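Local coordinates for sensor protein (Thermotoga maritima, PDB 3A0S) that is the PAS domain of the histidine kinase ThkA, a two-component sensor that probably uses ATP to phosphorylate a protein histidine, at residues 53-62 with 73-81. Residues are numbered along the deposited sequence; the frame is centred on the assembly and turned at random. Where two conformers were deposited one is given.
Sequences VFENKEPVFL and NIRFSPFRN
V60 and L62 pair with F76 and I74 in the antiparallel hairpin that forms one border of the PAS-fold sheet, where strand 60-67 is outermost and 70-80 lies next to it. Two reciprocal backbone bond pairs join the strands; the straightest runs from L62 N to I74 O (2.8 Å, 177° at the hydrogen). Between these pairs F61 faces R75 on the other side of the sheet. The helix before the hairpin ends in a Schellman motif at K57, and V53 in its last turn reaches back over the sheet. With CG1 anti to its backbone N (chi1 165°), V53 sets that methyl 3.6 Å from P78 CD and leaves CG2 3.7 Å from F76 CB. The F76 ring, its CG turned beside its own backbone N, offers CE1 to L62 CD1 at 3.7 Å, and I46, V49 and A50 of the helix also touch it. P78 packs its CG against the turn backbone at K57 and E58. F61 extends diagonally to N73, the ring and amide planes 62° apart and ND2 at the ring edge; an alanine here would keep the CB contact with F61 CE1 but would probably leave F61 CZ facing a gap and the ring freer to turn. R80 NH1 bonds to Q85 O, while its NH2 lies 4.2 Å from K57 CD, which meets the guanidinium at its edge.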
ATOM      1  N   VAL A  53      -6.085  -4.311  -8.073  1.00 24.61           N
ATOM      2  CA  VAL A  53      -4.803  -4.364  -8.769  1.00 24.64           C
ATOM      3  C   VAL A  53      -4.203  -5.774  -8.744  1.00 24.91           C
ATOM      4  O   VAL A  53      -3.701  -6.274  -9.748  1.00 24.96           O
ATOM      5  CB  VAL A  53      -3.817  -3.351  -8.111  1.00 24.89           C
ATOM      6  CG1 VAL A  53      -2.380  -3.620  -8.540  1.00 25.81           C
ATOM      7  CG2 VAL A  53      -4.266  -1.917  -8.417  1.00 24.83           C
ATOM      8  N   PHE A  54      -4.236  -6.415  -7.576  1.00 24.36           N
ATOM      9  CA  PHE A  54      -3.727  -7.768  -7.454  1.00 24.81           C
ATOM     10  C   PHE A  54      -4.495  -8.728  -8.373  1.00 25.58           C
ATOM     11  O   PHE A  54      -3.880  -9.441  -9.177  1.00 25.41           O
ATOM     12  CB  PHE A  54      -3.807  -8.213  -5.999  1.00 23.92           C
ATOM     13  CG  PHE A  54      -3.192  -9.558  -5.736  1.00 23.32           C
ATOM     14  CD1 PHE A  54      -1.824  -9.692  -5.508  1.00 24.90           C
ATOM     15  CD2 PHE A  54      -3.984 -10.702  -5.723  1.00 25.70           C
ATOM     16  CE1 PHE A  54      -1.275 -10.961  -5.246  1.00 25.18           C
ATOM     17  CE2 PHE A  54      -3.427 -11.969  -5.486  1.00 25.42           C
ATOM     18  CZ  PHE A  54      -2.073 -12.095  -5.261  1.00 25.25           C
ATOM     19  N   GLU A  55      -5.826  -8.713  -8.283  1.00 25.89           N
ATOM     20  CA  GLU A  55      -6.669  -9.587  -9.125  1.00 27.63           C
ATOM     21  C   GLU A  55      -6.474  -9.371 -10.625  1.00 27.81           C
ATOM     22  O   GLU A  55      -6.577 -10.317 -11.421  1.00 27.18           O
ATOM     23  CB  GLU A  55      -8.136  -9.360  -8.795  1.00 28.15           C
ATOM     24  CG  GLU A  55      -8.580  -9.919  -7.459  1.00 33.94           C
ATOM     25  CD  GLU A  55     -10.094  -9.847  -7.294  1.00 40.66           C
ATOM     26  OE1 GLU A  55     -10.814 -10.041  -8.300  1.00 44.08           O
ATOM     27  OE2 GLU A  55     -10.569  -9.585  -6.165  1.00 44.21           O
ATOM     28  N   ASN A  56      -6.225  -8.131 -11.028  1.00 27.36           N
ATOM     29  CA  ASN A  56      -6.011  -7.834 -12.438  1.00 28.43           C
ATOM     30  C   ASN A  56      -4.551  -7.950 -12.906  1.00 28.43           C
ATOM     31  O   ASN A  56      -4.266  -7.826 -14.097  1.00 28.42           O
ATOM     32  CB  ASN A  56      -6.630  -6.467 -12.785  1.00 29.10           C
ATOM     33  CG  ASN A  56      -8.150  -6.495 -12.723  1.00 31.65           C
ATOM     34  OD1 ASN A  56      -8.800  -7.230 -13.476  1.00 35.23           O
ATOM     35  ND2 ASN A  56      -8.723  -5.709 -11.823  1.00 36.16           N
ATOM     36  N   LYS A  57      -3.636  -8.211 -11.966  1.00 28.60           N
ATOM     37  CA  LYS A  57      -2.199  -8.391 -12.254  1.00 29.73           C
ATOM     38  C   LYS A  57      -1.572  -7.223 -13.023  1.00 30.50           C
ATOM     39  O   LYS A  57      -0.602  -7.419 -13.761  1.00 31.45           O
ATOM     40  CB  LYS A  57      -1.934  -9.670 -13.073  1.00 29.23           C
ATOM     41  CG  LYS A  57      -2.815 -10.848 -12.787  1.00 28.36           C
ATOM     42  CD  LYS A  57      -2.349 -11.994 -13.685  1.00 25.72           C
ATOM     43  CE  LYS A  57      -3.336 -13.104 -13.716  1.00 25.16           C
ATOM     44  NZ  LYS A  57      -2.747 -14.307 -14.388  1.00 20.89           N
ATOM     45  N   GLU A  58      -2.136  -6.029 -12.872  1.00 30.41           N
ATOM     46  CA  GLU A  58      -1.645  -4.845 -13.583  1.00 31.12           C
ATOM     47  C   GLU A  58      -1.460  -3.673 -12.618  1.00 30.38           C
ATOM     48  O   GLU A  58      -2.333  -3.430 -11.791  1.00 29.93           O
ATOM     49  CB  GLU A  58      -2.590  -4.452 -14.725  0.50 31.54           C
ATOM     50  CG  GLU A  58      -2.274  -5.120 -16.067  0.50 33.80           C
ATOM     51  CD  GLU A  58      -0.960  -4.649 -16.677  0.50 35.76           C
ATOM     52  OE1 GLU A  58      -0.854  -3.454 -17.041  0.50 36.71           O
ATOM     53  OE2 GLU A  58      -0.035  -5.481 -16.803  0.50 37.24           O
ATOM     54  N   PRO A  59      -0.339  -2.937 -12.742  1.00 30.60           N
ATOM     55  CA  PRO A  59      -0.189  -1.771 -11.883  1.00 29.99           C
ATOM     56  C   PRO A  59      -1.163  -0.644 -12.212  1.00 29.92           C
ATOM     57  O   PRO A  59      -1.691  -0.566 -13.336  1.00 29.94           O
ATOM     58  CB  PRO A  59       1.262  -1.343 -12.115  1.00 29.79           C
ATOM     59  CG  PRO A  59       1.571  -1.830 -13.501  1.00 30.92           C
ATOM     60  CD  PRO A  59       0.839  -3.131 -13.609  1.00 30.62           C
ATOM     61  N   VAL A  60      -1.413   0.199 -11.217  1.00 29.22           N
ATOM     62  CA  VAL A  60      -2.326   1.320 -11.333  1.00 29.43           C
ATOM     63  C   VAL A  60      -1.642   2.539 -10.717  1.00 29.10           C
ATOM     64  O   VAL A  60      -1.074   2.469  -9.632  1.00 27.49           O
ATOM     65  CB  VAL A  60      -3.661   1.043 -10.599  1.00 30.26           C
ATOM     66  CG1 VAL A  60      -4.428   2.322 -10.337  1.00 33.03           C
ATOM     67  CG2 VAL A  60      -4.519   0.055 -11.389  1.00 31.74           C
ATOM     68  N   PHE A  61      -1.712   3.656 -11.426  1.00 29.00           N
ATOM     69  CA  PHE A  61      -1.253   4.922 -10.893  1.00 29.44           C
ATOM     70  C   PHE A  61      -2.451   5.837 -10.721  1.00 29.30           C
ATOM     71  O   PHE A  61      -3.225   6.073 -11.667  1.00 29.63           O
ATOM     72  CB  PHE A  61      -0.192   5.532 -11.822  1.00 29.27           C
ATOM     73  CG  PHE A  61       0.265   6.907 -11.407  1.00 30.90           C
ATOM     74  CD1 PHE A  61       1.267   7.065 -10.447  1.00 32.50           C
ATOM     75  CD2 PHE A  61      -0.302   8.043 -11.976  1.00 32.30           C
ATOM     76  CE1 PHE A  61       1.686   8.351 -10.054  1.00 31.74           C
ATOM     77  CE2 PHE A  61       0.112   9.331 -11.592  1.00 32.35           C
ATOM     78  CZ  PHE A  61       1.104   9.476 -10.632  1.00 30.75           C
ATOM     79  N   LEU A  62      -2.623   6.348  -9.511  1.00 29.46           N
ATOM     80  CA  LEU A  62      -3.647   7.343  -9.269  1.00 30.41           C
ATOM     81  C   LEU A  62      -2.965   8.658  -8.924  1.00 30.45           C
ATOM     82  O   LEU A  62      -1.982   8.692  -8.178  1.00 29.86           O
ATOM     83  CB  LEU A  62      -4.568   6.918  -8.129  1.00 30.17           C
ATOM     84  CG  LEU A  62      -5.238   5.536  -8.071  1.00 32.49           C
ATOM     85  CD1 LEU A  62      -5.929   5.423  -6.741  1.00 32.50           C
ATOM     86  CD2 LEU A  62      -6.236   5.304  -9.212  1.00 33.02           C
ATOM     87  N   ASN A  73      -0.013  11.423  -5.256  1.00 23.20           N
ATOM     88  CA  ASN A  73       0.134  10.344  -6.229  1.00 23.44           C
ATOM     89  C   ASN A  73       0.171   9.023  -5.444  1.00 23.19           C
ATOM     90  O   ASN A  73       0.854   8.906  -4.432  1.00 22.62           O
ATOM     91  CB  ASN A  73       1.481  10.419  -6.935  1.00 24.03           C
ATOM     92  CG  ASN A  73       1.668  11.638  -7.805  1.00 25.77           C
ATOM     93  OD1 ASN A  73       0.735  12.368  -8.118  1.00 27.30           O
ATOM     94  ND2 ASN A  73       2.920  11.844  -8.228  1.00 25.79           N
ATOM     95  N   ILE A  74      -0.540   8.015  -5.916  1.00 23.07           N
ATOM     96  CA  ILE A  74      -0.429   6.685  -5.322  1.00 23.34           C
ATOM     97  C   ILE A  74      -0.205   5.653  -6.428  1.00 23.88           C
ATOM     98  O   ILE A  74      -0.975   5.582  -7.391  1.00 24.07           O
ATOM     99  CB  ILE A  74      -1.656   6.324  -4.461  1.00 22.77           C
ATOM    100  CG1 ILE A  74      -1.932   7.414  -3.415  1.00 24.51           C
ATOM    101  CG2 ILE A  74      -1.480   4.947  -3.799  1.00 22.72           C
ATOM    102  CD1 ILE A  74      -3.067   7.099  -2.443  1.00 25.58           C
ATOM    103  N   ARG A  75       0.855   4.854  -6.306  1.00 23.07           N
ATOM    104  CA  ARG A  75       1.082   3.782  -7.278  1.00 23.39           C
ATOM    105  C   ARG A  75       0.866   2.466  -6.567  1.00 22.54           C
ATOM    106  O   ARG A  75       1.272   2.294  -5.421  1.00 21.40           O
ATOM    107  CB  ARG A  75       2.514   3.834  -7.822  0.50 22.96           C
ATOM    108  CG  ARG A  75       2.859   2.739  -8.852  0.50 24.00           C
ATOM    109  CD  ARG A  75       4.238   2.974  -9.477  0.50 26.05           C
ATOM    110  NE  ARG A  75       5.312   2.901  -8.481  0.50 30.01           N
ATOM    111  CZ  ARG A  75       6.339   3.746  -8.408  0.50 32.12           C
ATOM    112  NH1 ARG A  75       6.458   4.746  -9.271  0.50 32.79           N
ATOM    113  NH2 ARG A  75       7.266   3.586  -7.475  0.50 32.57           N
ATOM    114  N   PHE A  76       0.226   1.539  -7.267  1.00 20.76           N
ATOM    115  CA  PHE A  76       0.010   0.179  -6.792  1.00 20.46           C
ATOM    116  C   PHE A  76       0.684  -0.770  -7.759  1.00 21.37           C
ATOM    117  O   PHE A  76       0.334  -0.817  -8.955  1.00 21.86           O
ATOM    118  CB  PHE A  76      -1.480  -0.141  -6.783  1.00 20.48           C
ATOM    119  CG  PHE A  76      -2.313   0.763  -5.927  1.00 19.64           C
ATOM    120  CD1 PHE A  76      -2.701   2.032  -6.353  1.00 20.76           C
ATOM    121  CD2 PHE A  76      -2.753   0.314  -4.706  1.00 21.44           C
ATOM    122  CE1 PHE A  76      -3.517   2.831  -5.546  1.00 20.19           C
ATOM    123  CE2 PHE A  76      -3.549   1.093  -3.897  1.00 19.88           C
ATOM    124  CZ  PHE A  76      -3.950   2.341  -4.307  1.00 20.50           C
ATOM    125  N   SER A  77       1.624  -1.552  -7.246  1.00 21.35           N
ATOM    126  CA  SER A  77       2.411  -2.442  -8.099  1.00 22.11           C
ATOM    127  C   SER A  77       2.359  -3.888  -7.609  1.00 21.46           C
ATOM    128  O   SER A  77       2.982  -4.207  -6.608  1.00 21.58           O
ATOM    129  CB  SER A  77       3.869  -1.997  -8.070  1.00 22.96           C
ATOM    130  OG  SER A  77       4.004  -0.615  -8.416  1.00 28.14           O
ATOM    131  N   PRO A  78       1.684  -4.779  -8.364  1.00 21.16           N
ATOM    132  CA  PRO A  78       1.704  -6.208  -7.994  1.00 22.08           C
ATOM    133  C   PRO A  78       3.119  -6.745  -8.189  1.00 21.09           C
ATOM    134  O   PRO A  78       3.854  -6.274  -9.069  1.00 21.84           O
ATOM    135  CB  PRO A  78       0.719  -6.847  -8.970  1.00 22.81           C
ATOM    136  CG  PRO A  78       0.690  -5.915 -10.123  1.00 25.16           C
ATOM    137  CD  PRO A  78       0.972  -4.541  -9.633  1.00 22.30           C
ATOM    138  N   PHE A  79       3.534  -7.703  -7.369  1.00 20.89           N
ATOM    139  CA  PHE A  79       4.858  -8.302  -7.591  1.00 20.73           C
ATOM    140  C   PHE A  79       4.807  -9.807  -7.378  1.00 21.18           C
ATOM    141  O   PHE A  79       3.888 -10.300  -6.721  1.00 20.19           O
ATOM    142  CB  PHE A  79       5.897  -7.674  -6.657  1.00 22.66           C
ATOM    143  CG  PHE A  79       5.622  -7.930  -5.184  1.00 21.29           C
ATOM    144  CD1 PHE A  79       4.794  -7.080  -4.459  1.00 23.99           C
ATOM    145  CD2 PHE A  79       6.187  -9.031  -4.527  1.00 23.85           C
ATOM    146  CE1 PHE A  79       4.526  -7.327  -3.109  1.00 24.42           C
ATOM    147  CE2 PHE A  79       5.938  -9.275  -3.182  1.00 26.54           C
ATOM    148  CZ  PHE A  79       5.106  -8.420  -2.478  1.00 24.91           C
ATOM    149  N   ARG A  80       5.772 -10.499  -7.989  1.00 20.90           N
ATOM    150  CA  ARG A  80       5.934 -11.945  -7.823  1.00 21.89           C
ATOM    151  C   ARG A  80       7.181 -12.259  -7.022  1.00 23.19           C
ATOM    152  O   ARG A  80       8.143 -11.499  -7.025  1.00 24.20           O
ATOM    153  CB  ARG A  80       6.025 -12.643  -9.186  1.00 22.20           C
ATOM    154  CG  ARG A  80       4.745 -12.602  -9.991  1.00 22.29           C
ATOM    155  CD  ARG A  80       4.856 -13.333 -11.335  1.00 22.60           C
ATOM    156  NE  ARG A  80       3.608 -13.129 -12.072  1.00 22.35           N
ATOM    157  CZ  ARG A  80       2.540 -13.921 -12.000  1.00 21.84           C
ATOM    158  NH1 ARG A  80       2.535 -15.038 -11.288  1.00 20.27           N
ATOM    159  NH2 ARG A  80       1.460 -13.580 -12.683  1.00 22.10           N
ATOM    160  N   ASN A  81       7.178 -13.406  -6.356  1.00 22.52           N
ATOM    161  CA  ASN A  81       8.400 -13.942  -5.774  1.00 24.99           C
ATOM    162  C   ASN A  81       9.262 -14.535  -6.888  1.00 25.70           C
ATOM    163  O   ASN A  81       8.762 -15.278  -7.713  1.00 24.95           O
ATOM    164  CB  ASN A  81       8.055 -14.993  -4.717  1.00 25.55           C
ATOM    165  CG  ASN A  81       9.283 -15.626  -4.104  1.00 27.96           C
ATOM    166  OD1 ASN A  81       9.901 -16.509  -4.695  1.00 29.13           O
ATOM    167  ND2 ASN A  81       9.625 -15.195  -2.890  1.00 31.41           N
TER